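Endoglucanase A (Clostridium cellulolyticum, PDB 1EDG) hydrolyses internal beta-1,4-glucosidic bonds of cellulose with a catalytic domain of glycoside hydrolase family 5. Local coordinates at residues A[55-60]-A[121-126]; A[63-68]-A[358-363]; A[264-267]-A[271-274]; A[144-149]-A[204-209]; A[354-357]-A[362-365]. All coordinates share one frame; numbering follows the deposited sequence.

Contact 1: A[55-60]-A[121-126]; sequences TSWSGI and THHDVD
The six-membered ring of Trp57 meets the imidazole of His123 rim to rim, where two loops converge on one end of the (beta/alpha)8 barrel of this family 5 glycosidase. His123 lies in the connection that leaves barrel strand 116-120, whereas Trp57 lies by the short helix 53-56. The evidence that only side-chain ends bridge the gap is the backbone spacing: Trp57 CA and His123 CA are 13.4 Å apart, and the whole contact buries just 60 Å². Trp57 CZ3 comes to 4.0 Å from His123 CE1, and CE1 sits at the indole edge, close to the indole plane. The ring centroids are 6.0 Å apart with the planes at 54°, so neither ring lies over the face of the other and this is not a stack. With CG opposite the carbonyl carbon (chi1 -64°), the indole extends from its own loop across to the histidine.

Both rings are tethered by a third loop: Trp57 NE1 is hydrogen-bonded to Asn43 OD1 and His123 ND1 to the backbone oxygen of Asp40, so residues 40-43 tie the two rings to one neighbouring segment. Phe42 adds a further ring against His123. Behind the contact, His123 is the central residue of an inverse gamma turn, whose closing bond, Asp124 N to His122 O, is weak. On one face of the His123 imidazole, His122 ND1 stands 3.5 Å above the plane, over the ring centre.

Contact 2: A[63-68]-A[358-363]; sequences TKQMID and RSCQFK
Helix 64-73 passes close to the turn that precedes strand 361-362, with Met66 CA and Cys360 CA 5.7 Å apart and no hydrogen bond joining the two segments. Cys360 carries the contact: its CB is directed toward the helix, and SG touches two consecutive residues of the first turn. Gln65 CG lies 3.3 Å from Cys360 SG, an unusually short carbon-sulfur distance to be read with caution, and Met66 CG lies 3.9 Å from the same sulfur. It is thus the aliphatic part of Gln65, not its amide, that comes nearest. The first torsion of the glutamine swings CG opposite the backbone N (chi1 158°) and so places it beside the sulfur; the bend at chi2 only sets the course of the amide beyond.

The methionine turns its own sulfur elsewhere. Beyond CG its chain is extended, and Met66 SD receives a weak hydrogen bond of 3.6 Å from the backbone N of Thr63, the N-cap residue. Further round the same helix, Lys64 NZ makes a salt bridge of 3.0 Å to Asp68 OD1, using the syn lone pair of that oxygen. The oxygen also bonds Asn113 ND2. The Met66 side chain is buried further by Ile60, Phe355 and Arg357.

Cys360 has left-handed helical phi/psi (59°/43°), and from this backbone its CB is directed to the helix. Cys360 and Gln361 together face Asp356 on the partner strand, the signature of a G1 beta bulge at the end of a small antiparallel hairpin.

Contact 3: A[264-267]-A[271-274]; sequences LAMA and TNAW
Met266, with 62 Å² buried, carries this contact by folding its thioether back onto the chain at Thr271 and Asn272, which bury 39 and 24 Å². Its bends at chi2 and chi3 (-57° and -81°) turn the sulfur and terminal methyl toward the peptide between those two residues. Met266 SD is 3.7 Å from Thr271 C and equally 3.7 Å from Asn272 N, so the sulfur rests against a peptide unit. Met266 CE then lies 4.1 Å from Asn272 CB, and the two side chains run obliquely past one another.

Thr271 contributes backbone here, since its CB is directed away from segment 264-267. No hydrogen bond crosses between the segments, and Asn272 N, buried beneath the thioether, has no partner in the model. A shared cation links the two parts instead: Lys313 NZ is hydrogen-bonded to the backbone oxygens of both Leu264 and Thr271, and the side chains of Met266 and Asn272 also touch Lys313.

Both segments belong to the long connection between barrel strand 249-254 and helix 279-297. Within it, Thr271 OG1 accepts a hydrogen bond of 3.3 Å from Ala273 N, two residues on, which defines an ST turn.

Contact 4: A[144-149]-A[204-209]; sequences YITSVW and VNTVRA
Thr146 and Thr206 cross at about a right angle where two neighbouring helices of the barrel's outer layer come together. Thr206 OG1 lies 3.4 Å from Thr146 CG2, a methyl-to-hydroxyl contact and not a hydrogen bond. Each hydroxyl is satisfied within its own helix, Thr146 OG1 at the carbonyl oxygen of Lys142 and Thr206 OG1 at that of Asp202. The methyl branch of Thr206 rests against the partner's backbone: with CG2 opposite its own backbone N, it reaches 3.4 Å from Thr146 O and 4.1 Å from Trp149 C.

Trp149 starts toward the opposing helix, but its indole leads away from it. Trp149 CE3 nevertheless touches Val207 CG2 at 4.3 Å, the methyl approaching the ring obliquely. The indole N is used elsewhere: NE1 bonds the backbone oxygen of Gly167.

Small threonines at the crossing are compatible with the 9.1 Å separation of the segment axes, which run nearly parallel at a signed angle of -25°. Helices 138-155 and 187-209 follow barrel strands 116-120 and 163-166 in turn; Phe203 meets the Trp149 ring, and Val207 packs inward on strand 219-222.

Contact 5: A[354-357]-A[362-365]; sequences FFDR and FKFP
A two-stranded antiparallel hairpin, inserted between the last barrel strand and helix 365-374, pairs Phe355 with Phe362. They form a non-hydrogen-bonded pair, their CA atoms 4.2 Å apart and both rings on the same face of the sheet. The rings make an edge-to-face contact: the edge of Phe355 is directed at the face of Phe362, with centroids 5.0 Å apart and planes at 57°. Phe355 CD1 stands over the centre of the Phe362 ring and comes to 3.7 Å from Phe362 CE1, while Phe355 CB makes an off-centre CH-pi contact with the same ring.

The adjoining backbone bond runs from Lys363 N to Phe354 O at 2.8 Å, with an N-H...O angle of 174°. Phe354 O also receives a CA-H...O contact from Phe362 CA at 3.5 Å. Away from the paired rings, Lys363 bends at chi2 and chi4, bringing NZ to 3.8 Å from Asp356 CB. Its distance to Asp356 OD2, 4.3 Å, is beyond a salt bridge; that oxygen instead bonds Ser359 OG and forms a salt bridge with Arg358.

Phe354 CD1 and Phe364 CD2 touch at 4.2 Å, and Phe364 is the N-cap of helix 365-374. Phe355 and Phe362 pack on Ile70 of helix 64-73, whereas Phe354 reaches Ile367 and Phe362 reaches Ile368 of helix 365-374.

Contacts 2 and 5 form one unit: their centres are 9 Å apart, they share Phe362 and Lys363, and both use the hairpin 355-356/361-362. Contact 2 packs this hairpin against helix 64-73, spanning most of the chain and thereby joining its early and late parts; contacts 3 and 4 are nested in the loop it closes, and contact 1 crosses it. Contact 1 touches both 2 and 5 through Ile60, and touches contact 4 where Asp124 OD2 probably hydrogen-bonds Tyr144 OH, so it lies between the hairpin and the helix pair 138-155 and 187-209. Contact 3 stands apart, its centre about 41 Å from that of contact 4 across the chain's centre.

Contact 1: A[55-60]-A[121-126]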
# COMPACT_ATOMS: atom_id res chain seq x y z
N THR A 55 4.61 -14.00 12.88
CA THR A 55 4.56 -15.29 12.20
C THR A 55 3.16 -15.90 12.17
O THR A 55 2.92 -16.89 11.46
CB THR A 55 5.53 -16.28 12.87
OG1 THR A 55 5.17 -16.42 14.25
CG2 THR A 55 6.96 -15.76 12.80
N SER A 56 2.24 -15.31 12.91
CA SER A 56 0.87 -15.80 12.99
C SER A 56 0.22 -16.15 11.64
O SER A 56 -0.34 -17.24 11.48
CB SER A 56 -0.01 -14.79 13.74
OG SER A 56 -1.32 -15.31 13.92
N TRP A 57 0.27 -15.22 10.70
CA TRP A 57 -0.31 -15.45 9.38
C TRP A 57 0.74 -15.79 8.33
O TRP A 57 0.45 -16.51 7.37
CB TRP A 57 -1.08 -14.21 8.89
CG TRP A 57 -2.27 -13.82 9.70
CD1 TRP A 57 -2.80 -14.47 10.78
CD2 TRP A 57 -3.10 -12.66 9.49
NE1 TRP A 57 -3.90 -13.79 11.25
CE2 TRP A 57 -4.11 -12.68 10.47
CE3 TRP A 57 -3.08 -11.62 8.55
CZ2 TRP A 57 -5.10 -11.69 10.55
CZ3 TRP A 57 -4.07 -10.63 8.63
CH2 TRP A 57 -5.06 -10.68 9.63
N SER A 58 1.95 -15.26 8.49
CA SER A 58 3.03 -15.48 7.54
C SER A 58 3.67 -16.86 7.66
O SER A 58 4.08 -17.46 6.67
CB SER A 58 4.10 -14.41 7.72
OG SER A 58 4.73 -14.55 8.97
N GLY A 59 3.83 -17.32 8.90
CA GLY A 59 4.42 -18.61 9.16
C GLY A 59 5.94 -18.62 9.22
O GLY A 59 6.54 -19.69 9.34
N ILE A 60 6.57 -17.44 9.18
CA ILE A 60 8.02 -17.38 9.22
C ILE A 60 8.50 -15.98 9.61
O ILE A 60 7.88 -14.98 9.24
CB ILE A 60 8.63 -17.80 7.84
CG1 ILE A 60 10.16 -17.85 7.91
CG2 ILE A 60 8.14 -16.87 6.73
CD1 ILE A 60 10.81 -18.38 6.64
N THR A 121 -0.38 2.30 9.40
CA THR A 121 -1.21 1.67 10.43
C THR A 121 -2.07 0.85 9.46
O THR A 121 -2.45 1.35 8.39
CB THR A 121 -2.09 2.63 11.28
OG1 THR A 121 -3.06 3.29 10.46
CG2 THR A 121 -1.23 3.62 12.03
N HIS A 122 -2.33 -0.41 9.79
CA HIS A 122 -3.08 -1.27 8.88
C HIS A 122 -4.46 -1.67 9.36
O HIS A 122 -5.41 -0.88 9.25
CB HIS A 122 -2.23 -2.49 8.50
CG HIS A 122 -2.43 -2.96 7.10
ND1 HIS A 122 -3.20 -4.06 6.78
CD2 HIS A 122 -1.95 -2.48 5.92
CE1 HIS A 122 -3.17 -4.25 5.47
NE2 HIS A 122 -2.43 -3.30 4.93
N HIS A 123 -4.60 -2.88 9.92
CA HIS A 123 -5.91 -3.35 10.38
C HIS A 123 -6.21 -2.78 11.77
O HIS A 123 -6.27 -3.51 12.77
CB HIS A 123 -5.95 -4.89 10.41
CG HIS A 123 -5.85 -5.52 9.05
ND1 HIS A 123 -5.01 -6.58 8.79
CD2 HIS A 123 -6.53 -5.28 7.90
CE1 HIS A 123 -5.17 -6.97 7.53
NE2 HIS A 123 -6.09 -6.20 6.98
N ASP A 124 -6.36 -1.46 11.83
CA ASP A 124 -6.62 -0.77 13.08
C ASP A 124 -7.99 -0.07 13.12
O ASP A 124 -8.21 0.82 13.94
CB ASP A 124 -5.50 0.22 13.40
CG ASP A 124 -4.22 -0.47 13.84
OD1 ASP A 124 -4.29 -1.65 14.26
OD2 ASP A 124 -3.15 0.17 13.80
N VAL A 125 -8.88 -0.46 12.21
CA VAL A 125 -10.23 0.09 12.18
C VAL A 125 -10.99 -0.79 13.17
O VAL A 125 -11.37 -1.92 12.84
CB VAL A 125 -10.88 -0.03 10.77
CG1 VAL A 125 -12.26 0.65 10.77
CG2 VAL A 125 -9.99 0.59 9.71
N ASP A 126 -11.19 -0.28 14.38
CA ASP A 126 -11.86 -1.01 15.44
C ASP A 126 -12.42 0.03 16.41
O ASP A 126 -11.65 0.80 17.00
CB ASP A 126 -10.84 -1.89 16.17
CG ASP A 126 -11.48 -2.83 17.17
OD1 ASP A 126 -12.00 -2.35 18.20
OD2 ASP A 126 -11.46 -4.05 16.94

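Contact 2: A[63-68]-A[358-363]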
# COMPACT_ATOMS: atom_id res chain seq x y z
N THR A 63 13.82 -12.03 7.77
CA THR A 63 15.27 -11.95 7.91
C THR A 63 15.86 -10.97 6.90
O THR A 63 15.21 -10.62 5.91
CB THR A 63 15.92 -13.33 7.71
OG1 THR A 63 15.65 -13.80 6.38
CG2 THR A 63 15.37 -14.33 8.72
N LYS A 64 17.09 -10.53 7.13
CA LYS A 64 17.77 -9.60 6.23
C LYS A 64 17.95 -10.22 4.84
O LYS A 64 17.77 -9.55 3.82
CB LYS A 64 19.13 -9.22 6.81
CG LYS A 64 20.04 -8.34 5.94
CD LYS A 64 19.64 -6.88 5.97
CE LYS A 64 20.84 -5.97 5.71
NZ LYS A 64 21.48 -6.19 4.38
N GLN A 65 18.28 -11.51 4.79
CA GLN A 65 18.48 -12.22 3.53
C GLN A 65 17.26 -12.11 2.61
O GLN A 65 17.40 -11.94 1.40
CB GLN A 65 18.86 -13.69 3.77
CG GLN A 65 18.58 -14.67 2.60
CD GLN A 65 19.52 -14.53 1.39
OE1 GLN A 65 19.78 -13.43 0.89
NE2 GLN A 65 19.98 -15.67 0.87
N MET A 66 16.06 -12.17 3.20
CA MET A 66 14.83 -12.06 2.42
C MET A 66 14.79 -10.71 1.69
O MET A 66 14.51 -10.66 0.49
CB MET A 66 13.61 -12.17 3.33
CG MET A 66 13.34 -13.56 3.87
SD MET A 66 11.96 -13.55 5.04
CE MET A 66 12.24 -15.11 5.88
N ILE A 67 15.07 -9.64 2.43
CA ILE A 67 15.07 -8.28 1.89
C ILE A 67 16.18 -8.11 0.85
O ILE A 67 15.98 -7.45 -0.18
CB ILE A 67 15.21 -7.22 3.03
CG1 ILE A 67 14.09 -7.39 4.07
CG2 ILE A 67 15.16 -5.80 2.47
CD1 ILE A 67 12.69 -7.39 3.49
N ASP A 68 17.34 -8.73 1.09
CA ASP A 68 18.45 -8.66 0.14
C ASP A 68 17.98 -9.20 -1.22
O ASP A 68 18.29 -8.63 -2.27
CB ASP A 68 19.64 -9.50 0.62
CG ASP A 68 20.35 -8.91 1.82
OD1 ASP A 68 20.18 -7.71 2.13
OD2 ASP A 68 21.12 -9.67 2.45
N ARG A 358 10.64 -18.90 2.45
CA ARG A 358 11.32 -20.09 2.96
C ARG A 358 12.65 -20.32 2.23
O ARG A 358 13.70 -20.46 2.86
CB ARG A 358 10.41 -21.30 2.77
CG ARG A 358 10.81 -22.53 3.55
CD ARG A 358 10.05 -23.74 3.04
NE ARG A 358 8.64 -23.44 2.76
CZ ARG A 358 8.12 -23.38 1.54
NH1 ARG A 358 8.88 -23.59 0.47
NH2 ARG A 358 6.83 -23.09 1.38
N SER A 359 12.60 -20.30 0.90
CA SER A 359 13.80 -20.53 0.08
C SER A 359 14.45 -19.27 -0.48
O SER A 359 15.46 -19.35 -1.18
CB SER A 359 13.45 -21.47 -1.07
OG SER A 359 12.31 -21.03 -1.78
N CYS A 360 13.88 -18.11 -0.15
CA CYS A 360 14.38 -16.82 -0.62
C CYS A 360 14.43 -16.67 -2.13
O CYS A 360 15.40 -16.14 -2.68
CB CYS A 360 15.74 -16.48 0.00
SG CYS A 360 15.64 -15.79 1.67
N GLN A 361 13.38 -17.11 -2.81
CA GLN A 361 13.30 -16.98 -4.25
C GLN A 361 11.85 -16.89 -4.70
O GLN A 361 10.94 -17.37 -4.02
CB GLN A 361 14.04 -18.11 -4.97
CG GLN A 361 13.45 -19.49 -4.78
CD GLN A 361 14.27 -20.55 -5.48
OE1 GLN A 361 13.90 -21.04 -6.55
NE2 GLN A 361 15.41 -20.89 -4.89
N PHE A 362 11.64 -16.23 -5.83
CA PHE A 362 10.30 -16.06 -6.38
C PHE A 362 9.77 -17.32 -7.07
O PHE A 362 10.48 -17.96 -7.85
CB PHE A 362 10.28 -14.87 -7.34
CG PHE A 362 10.50 -13.54 -6.67
CD1 PHE A 362 11.79 -13.07 -6.44
CD2 PHE A 362 9.42 -12.76 -6.27
CE1 PHE A 362 11.99 -11.84 -5.82
CE2 PHE A 362 9.62 -11.53 -5.65
CZ PHE A 362 10.91 -11.07 -5.43
N LYS A 363 8.52 -17.65 -6.77
CA LYS A 363 7.86 -18.82 -7.33
C LYS A 363 7.29 -18.63 -8.74
O LYS A 363 7.15 -19.60 -9.49
CB LYS A 363 6.78 -19.32 -6.38
CG LYS A 363 7.33 -20.15 -5.23
CD LYS A 363 7.68 -21.56 -5.70
CE LYS A 363 8.51 -22.32 -4.67
NZ LYS A 363 9.93 -21.85 -4.64

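Contact 3: A[264-267]-A[271-274]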
# COMPACT_ATOMS: atom_id res chain seq x y z
N LEU A 264 -11.27 -12.30 -6.74
CA LEU A 264 -12.37 -13.22 -6.45
C LEU A 264 -12.02 -14.67 -6.82
O LEU A 264 -11.73 -14.97 -7.98
CB LEU A 264 -13.63 -12.77 -7.20
CG LEU A 264 -14.94 -13.48 -6.85
CD1 LEU A 264 -15.24 -13.29 -5.38
CD2 LEU A 264 -16.06 -12.91 -7.71
N ALA A 265 -12.06 -15.56 -5.83
CA ALA A 265 -11.74 -16.97 -6.07
C ALA A 265 -12.70 -17.60 -7.07
O ALA A 265 -13.85 -17.19 -7.19
CB ALA A 265 -11.78 -17.75 -4.75
N MET A 266 -12.21 -18.62 -7.77
CA MET A 266 -13.02 -19.32 -8.76
C MET A 266 -14.28 -19.87 -8.10
O MET A 266 -15.39 -19.71 -8.62
CB MET A 266 -12.23 -20.46 -9.40
CG MET A 266 -11.03 -20.00 -10.22
SD MET A 266 -11.51 -18.85 -11.53
CE MET A 266 -12.09 -20.00 -12.77
N ALA A 267 -14.11 -20.47 -6.93
CA ALA A 267 -15.21 -21.05 -6.17
C ALA A 267 -16.29 -20.03 -5.82
O ALA A 267 -17.45 -20.39 -5.61
CB ALA A 267 -14.68 -21.72 -4.90
N THR A 271 -13.21 -15.36 -12.28
CA THR A 271 -12.77 -15.82 -13.59
C THR A 271 -11.24 -15.87 -13.63
O THR A 271 -10.57 -15.15 -12.89
CB THR A 271 -13.28 -14.88 -14.72
OG1 THR A 271 -12.83 -15.37 -15.99
CG2 THR A 271 -12.77 -13.46 -14.52
N ASN A 272 -10.69 -16.74 -14.46
CA ASN A 272 -9.24 -16.85 -14.56
C ASN A 272 -8.75 -16.32 -15.91
O ASN A 272 -7.60 -16.51 -16.28
CB ASN A 272 -8.78 -18.30 -14.37
CG ASN A 272 -9.20 -19.21 -15.51
OD1 ASN A 272 -10.06 -18.87 -16.33
ND2 ASN A 272 -8.61 -20.40 -15.57
N ALA A 273 -9.64 -15.64 -16.62
CA ALA A 273 -9.30 -15.11 -17.94
C ALA A 273 -9.34 -13.59 -18.03
O ALA A 273 -10.23 -12.94 -17.47
CB ALA A 273 -10.21 -15.72 -18.98
N TRP A 274 -8.37 -13.04 -18.75
CA TRP A 274 -8.25 -11.61 -19.00
C TRP A 274 -7.47 -11.55 -20.30
O TRP A 274 -6.38 -12.10 -20.41
CB TRP A 274 -7.48 -10.90 -17.88
CG TRP A 274 -7.36 -9.40 -18.10
CD1 TRP A 274 -8.28 -8.44 -17.80
CD2 TRP A 274 -6.25 -8.71 -18.71
NE1 TRP A 274 -7.82 -7.20 -18.18
CE2 TRP A 274 -6.58 -7.34 -18.75
CE3 TRP A 274 -5.02 -9.13 -19.24
CZ2 TRP A 274 -5.72 -6.37 -19.29
CZ3 TRP A 274 -4.16 -8.17 -19.77
CH2 TRP A 274 -4.52 -6.81 -19.79

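Contact 4: A[144-149]-A[204-209]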
# COMPACT_ATOMS: atom_id res chain seq x y z
N TYR A 144 -6.49 8.05 19.03
CA TYR A 144 -5.71 6.92 18.53
C TYR A 144 -4.67 7.36 17.49
O TYR A 144 -3.46 7.12 17.65
CB TYR A 144 -6.63 5.85 17.92
CG TYR A 144 -5.88 4.61 17.46
CD1 TYR A 144 -5.43 3.67 18.39
CD2 TYR A 144 -5.56 4.42 16.11
CE1 TYR A 144 -4.67 2.57 17.99
CE2 TYR A 144 -4.80 3.32 15.70
CZ TYR A 144 -4.36 2.40 16.65
OH TYR A 144 -3.60 1.32 16.27
N ILE A 145 -5.14 8.02 16.44
CA ILE A 145 -4.28 8.50 15.36
C ILE A 145 -3.16 9.43 15.85
O ILE A 145 -2.00 9.25 15.49
CB ILE A 145 -5.13 9.19 14.24
CG1 ILE A 145 -5.96 8.15 13.48
CG2 ILE A 145 -4.24 9.97 13.26
CD1 ILE A 145 -5.15 7.12 12.68
N THR A 146 -3.51 10.40 16.68
CA THR A 146 -2.51 11.34 17.19
C THR A 146 -1.50 10.71 18.16
O THR A 146 -0.30 11.02 18.09
CB THR A 146 -3.18 12.58 17.84
OG1 THR A 146 -4.02 12.16 18.92
CG2 THR A 146 -4.01 13.33 16.83
N SER A 147 -1.96 9.83 19.04
CA SER A 147 -1.07 9.18 20.01
C SER A 147 -0.09 8.24 19.33
O SER A 147 1.12 8.28 19.57
CB SER A 147 -1.88 8.39 21.04
OG SER A 147 -2.79 9.24 21.73
N VAL A 148 -0.62 7.36 18.48
CA VAL A 148 0.19 6.39 17.76
C VAL A 148 1.20 7.07 16.83
O VAL A 148 2.39 6.74 16.85
CB VAL A 148 -0.71 5.39 16.98
CG1 VAL A 148 0.09 4.59 16.00
CG2 VAL A 148 -1.41 4.46 17.97
N TRP A 149 0.75 8.07 16.08
CA TRP A 149 1.67 8.75 15.18
C TRP A 149 2.71 9.61 15.87
O TRP A 149 3.83 9.73 15.37
CB TRP A 149 0.92 9.48 14.07
CG TRP A 149 0.55 8.53 12.98
CD1 TRP A 149 -0.69 8.08 12.66
CD2 TRP A 149 1.46 7.82 12.12
NE1 TRP A 149 -0.62 7.14 11.67
CE2 TRP A 149 0.69 6.96 11.32
CE3 TRP A 149 2.86 7.83 11.97
CZ2 TRP A 149 1.27 6.10 10.37
CZ3 TRP A 149 3.43 6.99 11.03
CH2 TRP A 149 2.64 6.13 10.24
N VAL A 204 -1.23 14.34 9.66
CA VAL A 204 -0.24 15.28 9.15
C VAL A 204 0.22 16.27 10.22
O VAL A 204 1.42 16.44 10.45
CB VAL A 204 -0.79 16.05 7.91
CG1 VAL A 204 0.20 17.11 7.45
CG2 VAL A 204 -1.10 15.08 6.78
N ASN A 205 -0.73 16.89 10.92
CA ASN A 205 -0.40 17.85 11.97
C ASN A 205 0.49 17.27 13.06
O ASN A 205 1.46 17.90 13.47
CB ASN A 205 -1.67 18.43 12.59
CG ASN A 205 -2.40 19.37 11.65
OD1 ASN A 205 -1.83 19.81 10.65
ND2 ASN A 205 -3.65 19.68 11.96
N THR A 206 0.15 16.06 13.50
CA THR A 206 0.92 15.38 14.55
C THR A 206 2.36 15.11 14.13
O THR A 206 3.30 15.40 14.87
CB THR A 206 0.23 14.06 14.96
OG1 THR A 206 -1.08 14.35 15.45
CG2 THR A 206 1.03 13.33 16.03
N VAL A 207 2.54 14.55 12.93
CA VAL A 207 3.88 14.25 12.44
C VAL A 207 4.72 15.52 12.25
O VAL A 207 5.86 15.60 12.71
CB VAL A 207 3.81 13.44 11.11
CG1 VAL A 207 5.20 13.25 10.53
CG2 VAL A 207 3.15 12.09 11.36
N ARG A 208 4.13 16.52 11.60
CA ARG A 208 4.81 17.79 11.34
C ARG A 208 5.24 18.50 12.63
O ARG A 208 6.31 19.11 12.68
CB ARG A 208 3.90 18.72 10.54
CG ARG A 208 4.35 18.98 9.13
CD ARG A 208 3.97 17.88 8.18
NE ARG A 208 5.13 17.12 7.77
CZ ARG A 208 5.38 16.66 6.55
NH1 ARG A 208 4.54 16.88 5.54
NH2 ARG A 208 6.44 15.91 6.34
N ALA A 209 4.42 18.42 13.66
CA ALA A 209 4.70 19.07 14.94
C ALA A 209 5.98 18.59 15.61
O ALA A 209 6.56 19.31 16.43
CB ALA A 209 3.52 18.92 15.89

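Contact 5: A[354-357]-A[362-365]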
# COMPACT_ATOMS: atom_id res chain seq x y z
N PHE A 354 4.09 -14.78 -3.87
CA PHE A 354 4.99 -14.66 -5.02
C PHE A 354 6.41 -15.01 -4.58
O PHE A 354 7.04 -15.90 -5.14
CB PHE A 354 4.94 -13.24 -5.63
CG PHE A 354 3.60 -12.86 -6.19
CD1 PHE A 354 3.24 -13.24 -7.48
CD2 PHE A 354 2.68 -12.14 -5.42
CE1 PHE A 354 1.99 -12.92 -8.00
CE2 PHE A 354 1.43 -11.81 -5.93
CZ PHE A 354 1.07 -12.20 -7.22
N PHE A 355 6.90 -14.33 -3.55
CA PHE A 355 8.24 -14.58 -3.04
C PHE A 355 8.18 -15.66 -1.96
O PHE A 355 7.54 -15.48 -0.92
CB PHE A 355 8.82 -13.29 -2.45
CG PHE A 355 10.20 -13.44 -1.86
CD1 PHE A 355 11.30 -13.66 -2.68
CD2 PHE A 355 10.40 -13.31 -0.50
CE1 PHE A 355 12.58 -13.74 -2.14
CE2 PHE A 355 11.68 -13.39 0.05
CZ PHE A 355 12.77 -13.60 -0.77
N ASP A 356 8.82 -16.80 -2.22
CA ASP A 356 8.84 -17.89 -1.25
C ASP A 356 9.88 -17.52 -0.20
O ASP A 356 11.09 -17.67 -0.42
CB ASP A 356 9.22 -19.21 -1.93
CG ASP A 356 8.98 -20.41 -1.04
OD1 ASP A 356 7.81 -20.85 -0.93
OD2 ASP A 356 9.94 -20.92 -0.44
N ARG A 357 9.41 -16.98 0.92
CA ARG A 357 10.30 -16.55 2.00
C ARG A 357 11.12 -17.68 2.61
O ARG A 357 12.19 -17.45 3.17
CB ARG A 357 9.49 -15.80 3.08
CG ARG A 357 9.31 -14.32 2.75
CD ARG A 357 7.85 -13.86 2.73
NE ARG A 357 7.42 -13.36 4.03
CZ ARG A 357 6.38 -12.56 4.25
NH1 ARG A 357 5.60 -12.12 3.26
NH2 ARG A 357 6.10 -12.21 5.49
N PHE A 362 11.64 -16.23 -5.83
CA PHE A 362 10.30 -16.06 -6.38
C PHE A 362 9.77 -17.32 -7.07
O PHE A 362 10.48 -17.96 -7.85
CB PHE A 362 10.28 -14.87 -7.34
CG PHE A 362 10.50 -13.54 -6.67
CD1 PHE A 362 11.79 -13.07 -6.44
CD2 PHE A 362 9.42 -12.76 -6.27
CE1 PHE A 362 11.99 -11.84 -5.82
CE2 PHE A 362 9.62 -11.53 -5.65
CZ PHE A 362 10.91 -11.07 -5.43
N LYS A 363 8.52 -17.65 -6.77
CA LYS A 363 7.86 -18.82 -7.33
C LYS A 363 7.29 -18.63 -8.74
O LYS A 363 7.15 -19.60 -9.49
CB LYS A 363 6.78 -19.32 -6.38
CG LYS A 363 7.33 -20.15 -5.23
CD LYS A 363 7.68 -21.56 -5.70
CE LYS A 363 8.51 -22.32 -4.67
NZ LYS A 363 9.93 -21.85 -4.64
N PHE A 364 6.92 -17.40 -9.08
CA PHE A 364 6.38 -17.11 -10.41
C PHE A 364 7.24 -15.97 -10.93
O PHE A 364 6.75 -14.87 -11.18
CB PHE A 364 4.92 -16.65 -10.30
CG PHE A 364 4.04 -17.62 -9.56
CD1 PHE A 364 3.56 -18.76 -10.19
CD2 PHE A 364 3.69 -17.38 -8.23
CE1 PHE A 364 2.74 -19.67 -9.50
CE2 PHE A 364 2.87 -18.27 -7.54
CZ PHE A 364 2.40 -19.42 -8.17
N PRO A 365 8.54 -16.24 -11.17
CA PRO A 365 9.48 -15.22 -11.64
C PRO A 365 9.12 -14.45 -12.91
O PRO A 365 9.45 -13.27 -13.01
CB PRO A 365 10.80 -16.00 -11.77
CG PRO A 365 10.35 -17.37 -12.14
CD PRO A 365 9.16 -17.58 -11.22